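Local coordinates for pyridoxamine 5-phosphate-dependent dehydrase (PDB 3B8X), which removes the C3' hydroxyl of GDP-4-keto-6-deoxy-D-mannose by a coupled transamination and deoxygenation on a vitamin B6 cofactor, a step in making L-colitose for the bacterial O-antigen, at residues 331-336 with 368-373; 277-282 with 304-309; 5-10 with 372-377. The protein carries 1 engineered substitution. One frame throughout, in Å; residues are numbered along the deposited sequence.

Interaction 1 of 3, residues 331-336 with 368-373; sequences ECRPIV and GLFVGN. With NA (sodium ion), chain K; G4M ([(2R,3S,4R,5R)-5-(2-amino-6-oxo-1,6-dihydro-9H-purin-9-yl)-3,4-dihydroxytetrahydrofuran-2-yl]methyl (2R,3S,4S,5S,6R)-3,4-dihydroxy-5-[({3-hydroxy-2-methyl-5-[(phosphonooxy)methyl]pyridin-4-yl}methyl)amino]-6-methyltetrahydro-2H-pyran-2-yl dihydrogen diphosphate), chain O.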
# COMPACT_ATOMS: atom_id res chain seq x y z
N GLU B 331 7.59 -13.27 -25.51
CA GLU B 331 7.18 -12.06 -24.81
C GLU B 331 8.45 -11.27 -24.47
O GLU B 331 9.47 -11.84 -24.09
CB GLU B 331 6.42 -12.41 -23.53
CG GLU B 331 5.72 -11.21 -22.91
CD GLU B 331 4.78 -11.59 -21.79
OE1 GLU B 331 4.90 -12.75 -21.36
OE2 GLU B 331 3.95 -10.76 -21.35
N CYS B 332 8.41 -9.95 -24.60
CA CYS B 332 9.57 -9.16 -24.23
C CYS B 332 9.20 -7.85 -23.56
O CYS B 332 8.01 -7.48 -23.52
CB CYS B 332 10.49 -8.99 -25.42
SG CYS B 332 9.77 -7.84 -26.61
N ARG B 333 10.18 -7.16 -22.97
CA ARG B 333 9.94 -5.93 -22.22
C ARG B 333 11.16 -5.01 -22.43
O ARG B 333 12.25 -5.49 -22.67
CB ARG B 333 9.96 -6.25 -20.70
CG ARG B 333 8.79 -7.04 -20.09
CD ARG B 333 7.51 -6.20 -20.12
NE ARG B 333 6.37 -6.87 -19.51
CZ ARG B 333 5.52 -7.62 -20.19
NH1 ARG B 333 4.49 -8.19 -19.56
NH2 ARG B 333 5.73 -7.80 -21.51
N PRO B 334 11.02 -3.71 -22.21
CA PRO B 334 12.21 -2.85 -22.22
C PRO B 334 12.95 -3.25 -20.94
O PRO B 334 12.40 -3.92 -20.07
CB PRO B 334 11.64 -1.44 -21.97
CG PRO B 334 10.23 -1.51 -22.23
CD PRO B 334 9.76 -2.95 -22.11
N ILE B 335 14.18 -2.79 -20.76
CA ILE B 335 14.89 -3.11 -19.51
C ILE B 335 14.34 -2.19 -18.42
O ILE B 335 14.84 -1.09 -18.20
CB ILE B 335 16.44 -3.02 -19.67
CG1 ILE B 335 16.87 -4.03 -20.73
CG2 ILE B 335 17.17 -3.46 -18.38
CD1 ILE B 335 18.37 -4.03 -20.89
N VAL B 336 13.26 -2.64 -17.79
CA VAL B 336 12.57 -1.89 -16.75
C VAL B 336 12.30 -0.41 -17.04
O VAL B 336 11.75 -0.15 -18.10
CB VAL B 336 13.13 -2.16 -15.33
CG1 VAL B 336 12.70 -3.59 -14.96
CG2 VAL B 336 14.68 -2.10 -15.32
N GLY B 368 18.04 -1.47 -25.69
CA GLY B 368 17.84 -2.60 -24.78
C GLY B 368 16.45 -3.18 -24.61
O GLY B 368 15.43 -2.49 -24.80
N LEU B 369 16.43 -4.44 -24.19
CA LEU B 369 15.17 -5.16 -23.96
C LEU B 369 15.49 -6.45 -23.18
O LEU B 369 16.64 -6.85 -23.05
CB LEU B 369 14.53 -5.54 -25.31
CG LEU B 369 15.17 -6.74 -26.08
CD1 LEU B 369 14.17 -7.66 -26.72
CD2 LEU B 369 16.28 -6.34 -27.02
N PHE B 370 14.46 -7.16 -22.73
CA PHE B 370 14.77 -8.43 -22.14
C PHE B 370 13.70 -9.47 -22.38
O PHE B 370 12.57 -9.11 -22.68
CB PHE B 370 15.24 -8.34 -20.67
CG PHE B 370 14.13 -8.21 -19.67
CD1 PHE B 370 13.52 -9.34 -19.14
CD2 PHE B 370 13.77 -6.95 -19.19
CE1 PHE B 370 12.53 -9.24 -18.17
CE2 PHE B 370 12.77 -6.81 -18.22
CZ PHE B 370 12.13 -7.96 -17.72
N VAL B 371 14.10 -10.73 -22.32
CA VAL B 371 13.17 -11.84 -22.49
C VAL B 371 13.16 -12.64 -21.22
O VAL B 371 13.92 -12.38 -20.30
CB VAL B 371 13.43 -12.72 -23.73
CG1 VAL B 371 13.31 -11.82 -25.03
CG2 VAL B 371 14.77 -13.47 -23.64
N GLY B 372 12.25 -13.58 -21.09
CA GLY B 372 12.19 -14.19 -19.80
C GLY B 372 13.14 -15.29 -19.35
O GLY B 372 13.73 -16.04 -20.13
N ASN B 373 13.27 -15.39 -18.04
CA ASN B 373 13.95 -16.60 -17.51
C ASN B 373 12.92 -17.23 -16.55
O ASN B 373 12.10 -16.54 -15.95
CB ASN B 373 15.30 -16.30 -16.85
CG ASN B 373 16.10 -17.59 -16.55
OD1 ASN B 373 15.74 -18.68 -17.01
ND2 ASN B 373 17.17 -17.45 -15.77
NA NA K . 10.32 -14.64 -15.61
OP3 G4M O . 6.01 -5.30 -8.29
PL G4M O . 6.41 -4.97 -6.79
OP1 G4M O . 5.55 -3.74 -6.16
OP2 G4M O . 6.17 -6.29 -5.89
OP4 G4M O . 8.01 -4.69 -6.72
C5B G4M O . 8.24 -3.40 -7.22
C5L G4M O . 9.65 -3.35 -7.67
C6L G4M O . 10.58 -2.67 -6.91
N1L G4M O . 11.82 -2.57 -7.33
C2L G4M O . 12.24 -3.09 -8.46
C2A G4M O . 13.67 -2.88 -8.91
C3L G4M O . 11.40 -3.83 -9.28
O3L G4M O . 11.88 -4.28 -10.46
C4L G4M O . 10.04 -4.00 -8.85
C4A G4M O . 9.11 -4.71 -9.62
N4A G4M O . 9.45 -5.15 -10.79
C4G G4M O . 8.53 -5.96 -11.51
C5G G4M O . 8.66 -5.76 -13.00
C6G G4M O . 10.12 -5.89 -13.44
O5G G4M O . 7.96 -6.89 -13.51
C3G G4M O . 7.07 -5.64 -11.14
O3G G4M O . 6.60 -6.69 -10.30
C2G G4M O . 6.20 -5.62 -12.43
O2G G4M O . 4.80 -5.69 -12.13
C1G G4M O . 6.55 -6.77 -13.33
O1G G4M O . 6.09 -6.41 -14.62
P2 G4M O . 5.45 -7.52 -15.56
O3P G4M O . 6.40 -8.83 -15.59
O4P G4M O . 5.46 -6.95 -17.08
OPP G4M O . 4.00 -7.77 -14.90
P G4M O . 3.02 -8.65 -15.81
O1P G4M O . 2.74 -8.20 -17.34
O2P G4M O . 1.68 -8.51 -14.97
O5' G4M O . 3.36 -10.18 -15.62
C5' G4M O . 4.29 -10.63 -16.58
C4' G4M O . 3.72 -11.89 -17.22
O4' G4M O . 3.12 -12.72 -16.18
C3' G4M O . 2.57 -11.52 -18.19
O3' G4M O . 2.59 -12.50 -19.22
C2' G4M O . 1.31 -11.63 -17.31
O2' G4M O . 0.20 -12.00 -18.15
C1' G4M O . 1.70 -12.82 -16.44
N9 G4M O . 0.95 -12.84 -15.18
C8 G4M O . 1.04 -11.91 -14.19
N7 G4M O . 0.25 -12.29 -13.21
C4 G4M O . 0.08 -13.83 -14.80
C5 G4M O . -0.38 -13.48 -13.50
C6 G4M O . -1.30 -14.36 -12.83
O6 G4M O . -1.74 -14.14 -11.71
N3 G4M O . -0.36 -14.94 -15.38
C2 G4M O . -1.22 -15.73 -14.75
N1 G4M O . -1.70 -15.46 -13.50
N2 G4M O . -1.67 -16.85 -15.38
O HOH W 1 9.95 -14.03 -22.68
O HOH W 2 15.11 -0.81 -22.32
O HOH W 3 11.75 -12.99 -16.64
O HOH W 4 11.47 -13.70 -13.55
O HOH W 5 9.37 -11.96 -15.21
O HOH W 6 9.26 -15.92 -13.99
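Phe370 and Arg333 form the close-packed heart of this contact, an antiparallel hydrogen-bonded pair. Phe370 N meets Arg333 O at 2.8 Å, nearly along the C=O axis, and Arg333 N returns to Phe370 O at 3.1 Å. The Phe370 ring, set by a chi1 of 82° that puts CG between the backbone N and the carbonyl carbon, receives Arg333 CB over one face, 4.2 Å from its centroid, while Ile335 CA lies at its edge. Strand 332-333 is the short edge strand, within this chain, of the four-stranded antiparallel sheet in the smaller domain of this aminotransferase-type fold. On the other side of the sheet Cys332 CB meets Val371 CG1 at 4.0 Å. Toward the strand ends water replaces direct bonds: one molecule links Glu331 O to Gly372 N, another Ile335 N to Gly368 O. Bent at chi2 beside the ring, the arginine chain then runs to the ligand's diphosphate, where Arg333 NE donates to G4M O4P at 2.6 Å and NH1 to O1P and O4P. Glu331 OE2 takes a salt bridge from Arg333 NH1 at 3.2 Å, met from above the carboxylate plane, while OE1 accepts Leu8 N.

Interaction 2 of 3, residues 277-282 with 304-309; sequences KNAEYF and FGFSFI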
# COMPACT_ATOMS: atom_id res chain seq x y z
N LYS B 277 21.03 -22.61 -14.58
CA LYS B 277 21.43 -23.50 -15.68
C LYS B 277 20.89 -22.93 -16.99
O LYS B 277 21.53 -23.00 -18.03
CB LYS B 277 20.93 -24.92 -15.49
CG LYS B 277 21.62 -25.90 -16.42
CD LYS B 277 22.11 -27.13 -15.69
CE LYS B 277 22.72 -28.13 -16.67
NZ LYS B 277 21.83 -29.28 -17.03
N ASN B 278 19.74 -22.28 -16.91
CA ASN B 278 19.19 -21.72 -18.13
C ASN B 278 20.14 -20.64 -18.57
O ASN B 278 20.37 -20.45 -19.75
CB ASN B 278 17.82 -21.07 -17.89
CG ASN B 278 16.69 -22.08 -17.81
OD1 ASN B 278 16.75 -23.16 -18.40
ND2 ASN B 278 15.63 -21.72 -17.09
N ALA B 279 20.66 -19.92 -17.59
CA ALA B 279 21.54 -18.79 -17.90
C ALA B 279 22.81 -19.31 -18.55
O ALA B 279 23.38 -18.66 -19.42
CB ALA B 279 21.85 -17.98 -16.64
N GLU B 280 23.25 -20.48 -18.13
CA GLU B 280 24.47 -21.02 -18.68
C GLU B 280 24.33 -21.33 -20.16
O GLU B 280 25.18 -20.99 -20.97
CB GLU B 280 24.84 -22.29 -17.93
CG GLU B 280 25.86 -23.16 -18.60
CD GLU B 280 26.02 -24.45 -17.82
OE1 GLU B 280 25.17 -25.36 -17.96
OE2 GLU B 280 26.95 -24.50 -17.00
N TYR B 281 23.22 -21.97 -20.50
CA TYR B 281 22.94 -22.30 -21.89
C TYR B 281 22.76 -21.03 -22.74
O TYR B 281 23.31 -20.86 -23.83
CB TYR B 281 21.67 -23.15 -21.90
CG TYR B 281 21.42 -23.77 -23.24
CD1 TYR B 281 22.30 -24.72 -23.73
CD2 TYR B 281 20.35 -23.36 -24.05
CE1 TYR B 281 22.11 -25.30 -24.96
CE2 TYR B 281 20.17 -23.91 -25.28
CZ TYR B 281 21.05 -24.90 -25.74
OH TYR B 281 20.87 -25.50 -26.97
N PHE B 282 21.99 -20.11 -22.19
CA PHE B 282 21.75 -18.82 -22.85
C PHE B 282 23.09 -18.13 -23.22
O PHE B 282 23.31 -17.72 -24.37
CB PHE B 282 20.96 -17.90 -21.88
CG PHE B 282 20.83 -16.47 -22.36
CD1 PHE B 282 20.01 -16.17 -23.45
CD2 PHE B 282 21.55 -15.45 -21.75
CE1 PHE B 282 19.90 -14.84 -23.93
CE2 PHE B 282 21.47 -14.13 -22.20
CZ PHE B 282 20.66 -13.82 -23.31
N PHE B 304 17.05 -12.89 -13.35
CA PHE B 304 15.62 -12.66 -13.32
C PHE B 304 15.06 -12.82 -14.73
O PHE B 304 13.96 -13.35 -14.95
CB PHE B 304 15.40 -11.25 -12.78
CG PHE B 304 13.99 -10.76 -12.88
CD1 PHE B 304 13.10 -10.96 -11.82
CD2 PHE B 304 13.59 -10.07 -14.01
CE1 PHE B 304 11.79 -10.48 -11.90
CE2 PHE B 304 12.30 -9.60 -14.14
CZ PHE B 304 11.38 -9.80 -13.08
N GLY B 305 15.83 -12.33 -15.69
CA GLY B 305 15.49 -12.39 -17.11
C GLY B 305 16.76 -12.29 -17.92
O GLY B 305 17.84 -12.13 -17.37
N PHE B 306 16.63 -12.35 -19.24
CA PHE B 306 17.76 -12.28 -20.15
C PHE B 306 17.77 -11.01 -20.98
O PHE B 306 16.99 -10.88 -21.95
CB PHE B 306 17.63 -13.49 -21.09
CG PHE B 306 17.84 -14.79 -20.39
CD1 PHE B 306 16.93 -15.84 -20.54
CD2 PHE B 306 18.92 -14.94 -19.53
CE1 PHE B 306 17.16 -17.07 -19.93
CE2 PHE B 306 19.17 -16.15 -18.87
CZ PHE B 306 18.25 -17.19 -19.05
N SER B 307 18.69 -10.10 -20.65
CA SER B 307 18.75 -8.83 -21.36
C SER B 307 19.60 -8.93 -22.62
O SER B 307 20.49 -9.77 -22.73
CB SER B 307 19.42 -7.79 -20.45
OG SER B 307 20.78 -8.15 -20.22
N PHE B 308 19.30 -8.01 -23.54
CA PHE B 308 20.06 -7.82 -24.78
C PHE B 308 20.22 -6.34 -25.00
O PHE B 308 19.36 -5.54 -24.61
CB PHE B 308 19.27 -8.29 -25.99
CG PHE B 308 19.13 -9.76 -26.07
CD1 PHE B 308 17.88 -10.32 -26.06
CD2 PHE B 308 20.25 -10.57 -26.14
CE1 PHE B 308 17.71 -11.67 -26.14
CE2 PHE B 308 20.09 -11.95 -26.19
CZ PHE B 308 18.81 -12.50 -26.20
N ILE B 309 21.36 -5.97 -25.59
CA ILE B 309 21.65 -4.60 -25.95
C ILE B 309 22.31 -4.66 -27.33
O ILE B 309 23.27 -5.41 -27.57
CB ILE B 309 22.52 -3.84 -24.89
CG1 ILE B 309 21.62 -3.39 -23.75
CG2 ILE B 309 23.01 -2.50 -25.48
CD1 ILE B 309 22.35 -3.23 -22.47
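The rings of Phe282 and Phe306 lie almost flat on one another, in an offset stack with centroids 4.2 Å apart and planes inclined by 18°. The two side chains reach toward each other from helix 255-286 and strand 305-310. Phe282 extends with CG anti to its backbone N, and Phe306 with CG anti to its carbonyl carbon. Because they come from opposing directions, each ring also covers the root of the other: Phe306 CB sits over the Phe282 face, 3.9 Å from the centroid, and Phe282 CB sits over the Phe306 face. The closest carbons of the stack are Phe282 CD2 and Phe306 CD2, at 3.5 Å. The axes of helix segment 277-282 and strand segment 305-309 pass 10.1 Å apart at 25°, so this is a helix laid along the antiparallel sheet of the smaller domain, with aromatic side chains filling the layer between. Phe308 completes an aromatic cluster, its CZ meeting the edge of the Phe282 ring at CE1, 3.4 Å away, with the two planes oblique at 54°. At the far end of the stack Ala279 CB abuts the edge of the Phe306 ring, 3.9 Å from CE2. The amide of Asn278 turns its polar atoms to the loop before helix 379-388, where OD1 accepts Leu378 N. Ile382 and Leu385 of that helix also pack on Phe282.

Interaction 3 of 3, residues 5-10 with 372-377; sequences NYPLAS and GNHQIE. With NA (sodium ion), chain K.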
# COMPACT_ATOMS: atom_id res chain seq x y z
N ASN B 5 5.71 -20.83 -27.78
CA ASN B 5 5.23 -20.13 -26.59
C ASN B 5 6.36 -19.91 -25.59
O ASN B 5 6.80 -20.83 -24.93
CB ASN B 5 4.06 -20.91 -25.96
CG ASN B 5 3.33 -20.13 -24.86
OD1 ASN B 5 3.09 -18.93 -25.00
ND2 ASN B 5 2.99 -20.81 -23.76
N TYR B 6 6.82 -18.68 -25.49
CA TYR B 6 7.93 -18.36 -24.59
C TYR B 6 7.58 -17.03 -23.93
O TYR B 6 8.03 -15.95 -24.29
CB TYR B 6 9.17 -18.21 -25.43
CG TYR B 6 10.43 -17.93 -24.64
CD1 TYR B 6 10.41 -17.78 -23.26
CD2 TYR B 6 11.63 -17.70 -25.32
CE1 TYR B 6 11.62 -17.48 -22.57
CE2 TYR B 6 12.80 -17.43 -24.66
CZ TYR B 6 12.81 -17.32 -23.28
OH TYR B 6 14.01 -16.99 -22.68
N PRO B 7 6.71 -17.14 -22.95
CA PRO B 7 6.24 -15.98 -22.25
C PRO B 7 7.24 -15.58 -21.18
O PRO B 7 8.07 -16.37 -20.75
CB PRO B 7 4.94 -16.51 -21.60
CG PRO B 7 5.30 -17.96 -21.27
CD PRO B 7 6.08 -18.39 -22.48
N LEU B 8 7.11 -14.35 -20.71
CA LEU B 8 7.94 -13.89 -19.61
C LEU B 8 7.94 -14.69 -18.30
O LEU B 8 8.96 -14.77 -17.65
CB LEU B 8 7.61 -12.41 -19.31
CG LEU B 8 8.79 -11.47 -19.15
CD1 LEU B 8 9.31 -11.03 -20.52
CD2 LEU B 8 8.32 -10.29 -18.27
N ALA B 9 6.82 -15.21 -17.83
CA ALA B 9 6.82 -15.93 -16.55
C ALA B 9 5.83 -17.08 -16.67
O ALA B 9 5.03 -17.10 -17.59
CB ALA B 9 6.38 -14.97 -15.42
N SER B 10 5.92 -18.03 -15.74
CA SER B 10 5.00 -19.16 -15.68
C SER B 10 4.68 -19.40 -14.21
O SER B 10 5.20 -18.70 -13.32
CB SER B 10 5.57 -20.39 -16.41
OG SER B 10 6.88 -20.73 -15.98
N GLY B 372 12.25 -13.58 -21.09
CA GLY B 372 12.19 -14.19 -19.80
C GLY B 372 13.14 -15.29 -19.35
O GLY B 372 13.73 -16.04 -20.13
N ASN B 373 13.27 -15.39 -18.04
CA ASN B 373 13.95 -16.60 -17.51
C ASN B 373 12.92 -17.23 -16.55
O ASN B 373 12.10 -16.54 -15.95
CB ASN B 373 15.30 -16.30 -16.85
CG ASN B 373 16.10 -17.59 -16.55
OD1 ASN B 373 15.74 -18.68 -17.01
ND2 ASN B 373 17.17 -17.45 -15.77
N HIS B 374 12.91 -18.54 -16.41
CA HIS B 374 11.95 -19.19 -15.53
C HIS B 374 12.65 -20.23 -14.65
O HIS B 374 13.78 -20.63 -14.93
CB HIS B 374 10.84 -19.98 -16.34
CG HIS B 374 10.11 -19.16 -17.36
ND1 HIS B 374 8.76 -19.28 -17.56
CD2 HIS B 374 10.55 -18.24 -18.26
CE1 HIS B 374 8.38 -18.47 -18.53
NE2 HIS B 374 9.45 -17.86 -19.00
N GLN B 375 11.92 -20.74 -13.66
CA GLN B 375 12.42 -21.77 -12.75
C GLN B 375 12.25 -23.16 -13.33
O GLN B 375 12.35 -24.15 -12.64
CB GLN B 375 11.65 -21.70 -11.43
CG GLN B 375 10.18 -22.18 -11.47
CD GLN B 375 9.23 -21.42 -12.43
OE1 GLN B 375 9.40 -20.23 -12.73
NE2 GLN B 375 8.21 -22.12 -12.90
N ILE B 376 11.92 -23.22 -14.62
CA ILE B 376 11.74 -24.44 -15.40
C ILE B 376 12.76 -24.37 -16.56
O ILE B 376 13.01 -23.28 -17.07
CB ILE B 376 10.30 -24.42 -16.06
CG1 ILE B 376 9.21 -24.36 -15.00
CG2 ILE B 376 10.04 -25.64 -16.92
CD1 ILE B 376 8.13 -23.35 -15.35
N GLU B 377 13.37 -25.48 -16.98
CA GLU B 377 14.35 -25.43 -18.08
C GLU B 377 13.75 -24.77 -19.29
O GLU B 377 12.57 -24.97 -19.58
CB GLU B 377 14.90 -26.82 -18.46
CG GLU B 377 13.87 -27.80 -19.04
CD GLU B 377 13.74 -27.78 -20.56
OE1 GLU B 377 14.47 -27.04 -21.26
OE2 GLU B 377 12.87 -28.49 -21.09
NA NA K . 10.32 -14.64 -15.61
O HOH W 1 9.95 -14.03 -22.68
O HOH W 7 8.23 -18.24 -14.12
O HOH W 3 11.75 -12.99 -16.64
O HOH W 4 11.47 -13.70 -13.55
O HOH W 5 9.37 -11.96 -15.21
O HOH W 6 9.26 -15.92 -13.99
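Both ring nitrogens of His374 are engaged by the N-terminal segment 5-10. NE2 donates to Pro7 O at 2.7 Å, with the acceptor in the imidazole plane although the N-H...O angle is only 132°. On the other side of CE1, ND1 pairs with Ser10 OG at 2.9 Å, and either atom could be the donor. With one bond at each nitrogen, the rotation of the imidazole is fixed and NE2 carries a proton. Tyr6, its CG anti to the backbone N, brings its hydroxyl to Gly372 O, donating over 2.7 Å in the carbonyl plane. Gly372 N gives its proton to a water that in turn donates to Tyr6 O; another water accepts from Ser10 N and may donate to Gln375 OE1. Two further carbonyls converge on sodium: Leu8 O at 2.5 Å and Asn373 O at 2.6 Å, with four waters as the remaining ligands. Asn373 ND2 donates to Trp303 O and Arg275 O, and OD1 accepts from Asn278 ND2 and weakly from His374 N. The contact joins the loop leading into helix 15-27 to the turn between strand 368-372 and helix 379-388, with Tyr6 resting on Phe306 of strand 305-310 and Gln375 on Phe271 of helix 255-286.

How the interactions relate
Near the N terminus, residues 5-10 meet residues 372-377, and interaction 3 so closes a loop of more than 360 residues. Interaction 2 lies wholly within that span, while interaction 1 begins within it and ends on the same stretch as interaction 3. Interaction 2 comes first, a short closure between helix 255-286 and strand 305-310; interaction 1 follows in series, pairing strand 332-333 with strand 368-372, with Gly372 and Asn373 common to it and interaction 3. Strands 305-310 and 368-372 are neighbours, so interactions 1 and 2 meet in one sheet. Asn278 ties helix 255-286 to the turn after strand 368-372, and Glu331 binds the N-terminal segment.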